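Local coordinates for YncI copper-binding domain-containing protein (Nocardia farcinica, PDB 3ESM) that is of unknown function but has an immunoglobulin-like fold and probably binds copper as part of a membrane protein, at residues Ser18-Val24 / Phe85-Ser91; Thr37-Pro41 / Val101-Ala105. The protein carries 2 engineered substitutions. All coordinates share one frame; numbering follows the deposited sequence. Where two conformers were deposited one is given.

Both contacts pair antiparallel strands, but in different sheets of the immunoglobulin-like domain. Contact 1 lies in the sheet that holds strands 18-25 and 85-93; contact 2 joins strands 33-43 and 100-109 of the other. Each strand of contact 1 is followed in the chain by a strand of contact 2, and the two contacts meet in the core, where F22 CZ lies 3.8 Å from F103 CG. Contact 1 is a regular ladder with a largely buried, mostly hydrophobic face and an outer face bearing arginines. Contact 2 is more buried and less regular: a proline-containing break replaces part of the ladder, and one direct backbone bond, bridging water and fitted side chains hold it together.

Contact 1 (Ser18-Val24 / Phe85-Ser91); sequences SVVTFRV and FQRFVVS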
loop_
_atom_site.group_PDB
_atom_site.type_symbol
_atom_site.label_atom_id
_atom_site.label_comp_id
_atom_site.label_asym_id
_atom_site.label_seq_id
_atom_site.Cartn_x
_atom_site.Cartn_y
_atom_site.Cartn_z
ATOM N N SER A 18 9.294 15.133 -17.596
ATOM C CA SER A 18 8.155 14.621 -18.370
ATOM C C SER A 18 6.946 14.461 -17.479
ATOM O O SER A 18 7.110 14.207 -16.288
ATOM C CB SER A 18 8.458 13.246 -18.984
ATOM O OG SER A 18 9.417 13.322 -20.034
ATOM N N VAL A 19 5.752 14.592 -18.054
ATOM C CA VAL A 19 4.526 14.160 -17.381
ATOM C C VAL A 19 4.412 12.658 -17.665
ATOM O O VAL A 19 4.204 12.261 -18.822
ATOM C CB VAL A 19 3.275 14.880 -17.943
ATOM C CG1 VAL A 19 2.005 14.321 -17.324
ATOM C CG2 VAL A 19 3.353 16.399 -17.698
ATOM N N VAL A 20 4.527 11.826 -16.621
ATOM C CA VAL A 20 4.476 10.367 -16.772
ATOM C C VAL A 20 3.131 9.858 -16.322
ATOM O O VAL A 20 2.682 10.196 -15.231
ATOM C CB VAL A 20 5.582 9.692 -15.927
ATOM C CG1 VAL A 20 5.553 8.150 -16.063
ATOM C CG2 VAL A 20 6.925 10.225 -16.367
ATOM N N THR A 21 2.482 9.081 -17.180
ATOM C CA THR A 21 1.153 8.571 -16.885
ATOM C C THR A 21 1.270 7.081 -16.657
ATOM O O THR A 21 1.764 6.365 -17.529
ATOM C CB THR A 21 0.207 8.805 -18.069
ATOM O OG1 THR A 21 -0.080 10.206 -18.206
ATOM C CG2 THR A 21 -1.110 8.014 -17.875
ATOM N N PHE A 22 0.839 6.608 -15.484
ATOM C CA PHE A 22 0.819 5.168 -15.168
ATOM C C PHE A 22 -0.603 4.681 -15.329
ATOM O O PHE A 22 -1.499 5.183 -14.657
ATOM C CB PHE A 22 1.312 4.908 -13.738
ATOM C CG PHE A 22 2.739 5.286 -13.545
ATOM C CD1 PHE A 22 3.751 4.428 -13.954
ATOM C CD2 PHE A 22 3.073 6.507 -12.989
ATOM C CE1 PHE A 22 5.083 4.791 -13.804
ATOM C CE2 PHE A 22 4.417 6.890 -12.835
ATOM C CZ PHE A 22 5.415 6.039 -13.258
ATOM N N ARG A 23 -0.821 3.741 -16.250
ATOM C CA ARG A 23 -2.166 3.225 -16.465
ATOM C C ARG A 23 -2.206 1.859 -15.826
ATOM O O ARG A 23 -1.441 0.966 -16.199
ATOM C CB ARG A 23 -2.487 3.133 -17.954
ATOM C CG ARG A 23 -3.933 2.771 -18.227
ATOM C CD ARG A 23 -4.255 2.878 -19.719
ATOM N NE ARG A 23 -5.690 2.799 -19.931
ATOM C CZ ARG A 23 -6.297 1.772 -20.502
ATOM N NH1 ARG A 23 -5.577 0.749 -20.939
ATOM N NH2 ARG A 23 -7.621 1.777 -20.649
ATOM N N VAL A 24 -3.102 1.711 -14.854
ATOM C CA VAL A 24 -3.148 0.536 -14.003
ATOM C C VAL A 24 -4.433 -0.267 -14.166
ATOM O O VAL A 24 -5.529 0.281 -13.981
ATOM C CB VAL A 24 -3.099 0.994 -12.545
ATOM C CG1 VAL A 24 -3.183 -0.214 -11.574
ATOM C CG2 VAL A 24 -1.829 1.865 -12.325
ATOM N N PHE A 85 -9.502 0.430 -15.871
ATOM C CA PHE A 85 -8.141 0.940 -15.783
ATOM C C PHE A 85 -8.221 2.315 -15.156
ATOM O O PHE A 85 -9.249 2.985 -15.234
ATOM C CB PHE A 85 -7.549 1.073 -17.197
ATOM C CG PHE A 85 -7.329 -0.251 -17.893
ATOM C CD1 PHE A 85 -6.054 -0.764 -18.034
ATOM C CD2 PHE A 85 -8.399 -0.974 -18.397
ATOM C CE1 PHE A 85 -5.850 -1.981 -18.662
ATOM C CE2 PHE A 85 -8.204 -2.185 -19.026
ATOM C CZ PHE A 85 -6.927 -2.690 -19.162
ATOM N N GLN A 86 -7.140 2.770 -14.543
ATOM C CA GLN A 86 -7.101 4.146 -14.057
ATOM C C GLN A 86 -5.735 4.725 -14.366
ATOM O O GLN A 86 -4.738 4.014 -14.223
ATOM C CB GLN A 86 -7.311 4.169 -12.537
ATOM C CG GLN A 86 -7.009 5.516 -11.908
ATOM C CD GLN A 86 -8.075 6.512 -12.224
ATOM O OE1 GLN A 86 -9.272 6.222 -12.058
ATOM N NE2 GLN A 86 -7.676 7.691 -12.693
ATOM N N ARG A 87 -5.692 6.000 -14.764
ATOM C CA ARG A 87 -4.426 6.707 -14.954
ATOM C C ARG A 87 -4.008 7.479 -13.700
ATOM O O ARG A 87 -4.836 8.103 -13.024
ATOM C CB ARG A 87 -4.508 7.674 -16.139
ATOM C CG ARG A 87 -4.705 7.033 -17.497
ATOM C CD ARG A 87 -4.908 8.150 -18.540
ATOM N NE ARG A 87 -5.855 9.148 -18.029
ATOM C CZ ARG A 87 -5.528 10.389 -17.653
ATOM N NH1 ARG A 87 -4.271 10.820 -17.749
ATOM N NH2 ARG A 87 -6.468 11.216 -17.189
ATOM N N PHE A 88 -2.727 7.401 -13.379
ATOM C CA PHE A 88 -2.163 8.116 -12.245
ATOM C C PHE A 88 -1.024 8.911 -12.868
ATOM O O PHE A 88 -0.118 8.324 -13.491
ATOM C CB PHE A 88 -1.610 7.112 -11.236
ATOM C CG PHE A 88 -2.662 6.274 -10.582
ATOM C CD1 PHE A 88 -3.283 6.706 -9.418
ATOM C CD2 PHE A 88 -3.024 5.044 -11.128
ATOM C CE1 PHE A 88 -4.259 5.929 -8.806
ATOM C CE2 PHE A 88 -4.001 4.268 -10.516
ATOM C CZ PHE A 88 -4.609 4.719 -9.366
ATOM N N VAL A 89 -1.023 10.221 -12.651
ATOM C CA VAL A 89 -0.129 11.089 -13.426
ATOM C C VAL A 89 0.804 11.889 -12.522
ATOM O O VAL A 89 0.390 12.503 -11.516
ATOM C CB VAL A 89 -0.930 12.092 -14.281
ATOM C CG1 VAL A 89 0.026 13.031 -14.987
ATOM C CG2 VAL A 89 -1.843 11.358 -15.250
ATOM N N VAL A 90 2.097 11.828 -12.830
ATOM C CA VAL A 90 3.050 12.586 -12.039
ATOM C C VAL A 90 4.056 13.258 -12.983
ATOM O O VAL A 90 4.535 12.634 -13.917
ATOM C CB VAL A 90 3.756 11.689 -10.993
ATOM C CG1 VAL A 90 4.581 10.559 -11.665
ATOM C CG2 VAL A 90 4.593 12.509 -9.975
ATOM N N SER A 91 4.352 14.521 -12.723
ATOM C CA SER A 91 5.317 15.256 -13.530
ATOM C C SER A 91 6.641 15.269 -12.797
ATOM O O SER A 91 6.719 15.763 -11.678
ATOM C CB SER A 91 4.837 16.687 -13.722
ATOM O OG SER A 91 5.851 17.469 -14.324
#
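V24 and F88 meet on the buried face of an antiparallel β-ladder in the immunoglobulin-like fold, V24 CG2 lying 3.6 Å from F88 CD2. Beside them V90 CG1 comes to the edge of the F22 ring, in its plane, 3.9 Å from CE2. V90 CG1 stands between its own backbone N and carbonyl carbon (chi1 62°), which turns this methyl toward the ring. This face is turned to the other sheet, where bulky apolar side chains fill the interior without polar groups to satisfy; F88 packs there against W54 and W71, and F22 against V38. At the V24 end of that face Q86 bends its amide back, NE2 giving a 2.9 Å bond to R87 O. Six backbone hydrogen bonds join the hydrogen-bonded pairs V20-V90, F22-F88 and V24-Q86; F22 N to F88 O, at 2.8 Å, is almost straight (176°). On the opposite face V19 CG1 presses tightly on V89 CG1 at 3.3 Å, and T21 CG2 rests on the aliphatic R87 CG at 3.7 Å. R23, on this face too, is extended from CG to NE and lays its guanidinium over one face of F85 in a cation-pi stack with planes 2° apart, NH1 sitting 3.3 Å from CD1 near the ring's rim.

Contact 2 (Thr37-Pro41 / Val101-Ala105); sequences TVTLP and VSFPA
The P41 ring is a blunt bump set against two neighbours: its CD lies 3.5 Å from F103 CE1, while CG touches V101 CG2 at 3.8 Å, P41 and V101 crossing at about a right angle. On the other side of T39, V38 CG1 nestles against F103 CB at 3.6 Å. With CG anti to its carbonyl carbon (chi1 -56°), the F103 ring swings along strand 33-43 toward P41 and brings an edge up to T39 O. Flat and broad, phenylalanine can span from V38 to P41. T39 fits over P104, its CB 4.0 Å from the proline CD; small A105 sets its CB against V38 CG2. The backbones are joined directly by T39 N to P104 O, 2.8 Å and nearly straight at 169°. Farther along, a water donates to both T39 O and S102 O, the latter at 2.7 Å, bridging strands that have drawn apart. Beyond the segments, T39 packs on D111 of the second subunit, and V38 on V69 and W71 of the adjoining strand. The antiparallel pair is thus interrupted by a short proline-containing loop, with a buried aromatic turned from one sheet toward the other, as in the packed interior of an immunoglobulin-like β-sandwich.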
loop_
_atom_site.group_PDB
_atom_site.type_symbol
_atom_site.label_atom_id
_atom_site.label_comp_id
_atom_site.label_asym_id
_atom_site.label_seq_id
_atom_site.Cartn_x
_atom_site.Cartn_y
_atom_site.Cartn_z
ATOM N N THR A 37 1.419 2.830 -5.217
ATOM C CA THR A 37 2.651 3.476 -4.798
ATOM C C THR A 37 3.677 3.255 -5.897
ATOM O O THR A 37 3.849 2.126 -6.313
ATOM C CB THR A 37 3.152 2.885 -3.453
ATOM O OG1 THR A 37 2.317 3.426 -2.389
ATOM C CG2 THR A 37 4.577 3.315 -3.185
ATOM N N VAL A 38 4.348 4.298 -6.362
ATOM C CA VAL A 38 5.350 4.113 -7.417
ATOM C C VAL A 38 6.677 4.621 -6.937
ATOM O O VAL A 38 6.764 5.710 -6.375
ATOM C CB VAL A 38 4.967 4.873 -8.694
ATOM C CG1 VAL A 38 6.085 4.746 -9.741
ATOM C CG2 VAL A 38 3.676 4.337 -9.243
ATOM N N THR A 39 7.731 3.841 -7.198
ATOM C CA THR A 39 9.079 4.214 -6.774
ATOM C C THR A 39 9.677 5.105 -7.850
ATOM O O THR A 39 9.662 4.739 -9.033
ATOM C CB THR A 39 9.937 2.951 -6.652
ATOM O OG1 THR A 39 9.463 2.148 -5.563
ATOM C CG2 THR A 39 11.383 3.316 -6.430
ATOM N N LEU A 40 10.175 6.294 -7.458
ATOM C CA LEU A 40 10.674 7.284 -8.412
ATOM C C LEU A 40 12.183 7.329 -8.374
ATOM O O LEU A 40 12.794 7.000 -7.376
ATOM C CB LEU A 40 10.161 8.704 -8.116
ATOM C CG LEU A 40 8.630 8.828 -8.132
ATOM C CD1 LEU A 40 8.225 10.197 -7.579
ATOM C CD2 LEU A 40 8.121 8.661 -9.560
ATOM N N PRO A 41 12.776 7.764 -9.480
ATOM C CA PRO A 41 14.216 7.648 -9.560
ATOM C C PRO A 41 14.899 8.878 -8.899
ATOM O O PRO A 41 15.715 9.602 -9.518
ATOM C CB PRO A 41 14.472 7.562 -11.072
ATOM C CG PRO A 41 13.313 8.269 -11.710
ATOM C CD PRO A 41 12.132 8.000 -10.773
ATOM N N VAL A 101 14.854 3.749 -17.680
ATOM C CA VAL A 101 14.526 3.917 -16.245
ATOM C C VAL A 101 13.266 3.120 -15.891
ATOM O O VAL A 101 12.329 3.089 -16.685
ATOM C CB VAL A 101 14.332 5.406 -15.881
ATOM C CG1 VAL A 101 13.255 6.059 -16.742
ATOM C CG2 VAL A 101 14.071 5.601 -14.339
ATOM N N SER A 102 13.258 2.471 -14.731
ATOM C CA SER A 102 12.082 1.686 -14.327
ATOM C C SER A 102 11.439 2.349 -13.121
ATOM O O SER A 102 12.112 3.052 -12.366
ATOM C CB SER A 102 12.421 0.224 -14.046
ATOM O OG SER A 102 12.828 -0.371 -15.309
ATOM N N PHE A 103 10.155 2.032 -12.935
ATOM C CA PHE A 103 9.358 2.584 -11.835
ATOM C C PHE A 103 8.643 1.450 -11.117
ATOM O O PHE A 103 7.471 1.235 -11.330
ATOM C CB PHE A 103 8.336 3.593 -12.352
ATOM C CG PHE A 103 8.926 4.716 -13.142
ATOM C CD1 PHE A 103 9.319 5.899 -12.525
ATOM C CD2 PHE A 103 9.073 4.599 -14.516
ATOM C CE1 PHE A 103 9.857 6.968 -13.271
ATOM C CE2 PHE A 103 9.609 5.659 -15.282
ATOM C CZ PHE A 103 10.008 6.845 -14.653
ATOM N N PRO A 104 9.353 0.749 -10.248
ATOM C CA PRO A 104 8.743 -0.367 -9.495
ATOM C C PRO A 104 7.469 0.168 -8.810
ATOM O O PRO A 104 7.488 1.301 -8.311
ATOM C CB PRO A 104 9.819 -0.731 -8.478
ATOM C CG PRO A 104 11.116 -0.342 -9.154
ATOM C CD PRO A 104 10.810 0.876 -10.014
ATOM N N ALA A 105 6.384 -0.603 -8.815
ATOM C CA ALA A 105 5.124 -0.091 -8.243
ATOM C C ALA A 105 4.476 -1.139 -7.353
ATOM O O ALA A 105 4.763 -2.343 -7.476
ATOM C CB ALA A 105 4.192 0.320 -9.322
HETATM O O HOH W 1 12.291 4.595 -10.158
HETATM O O HOH W 2 6.990 0.704 -5.372
#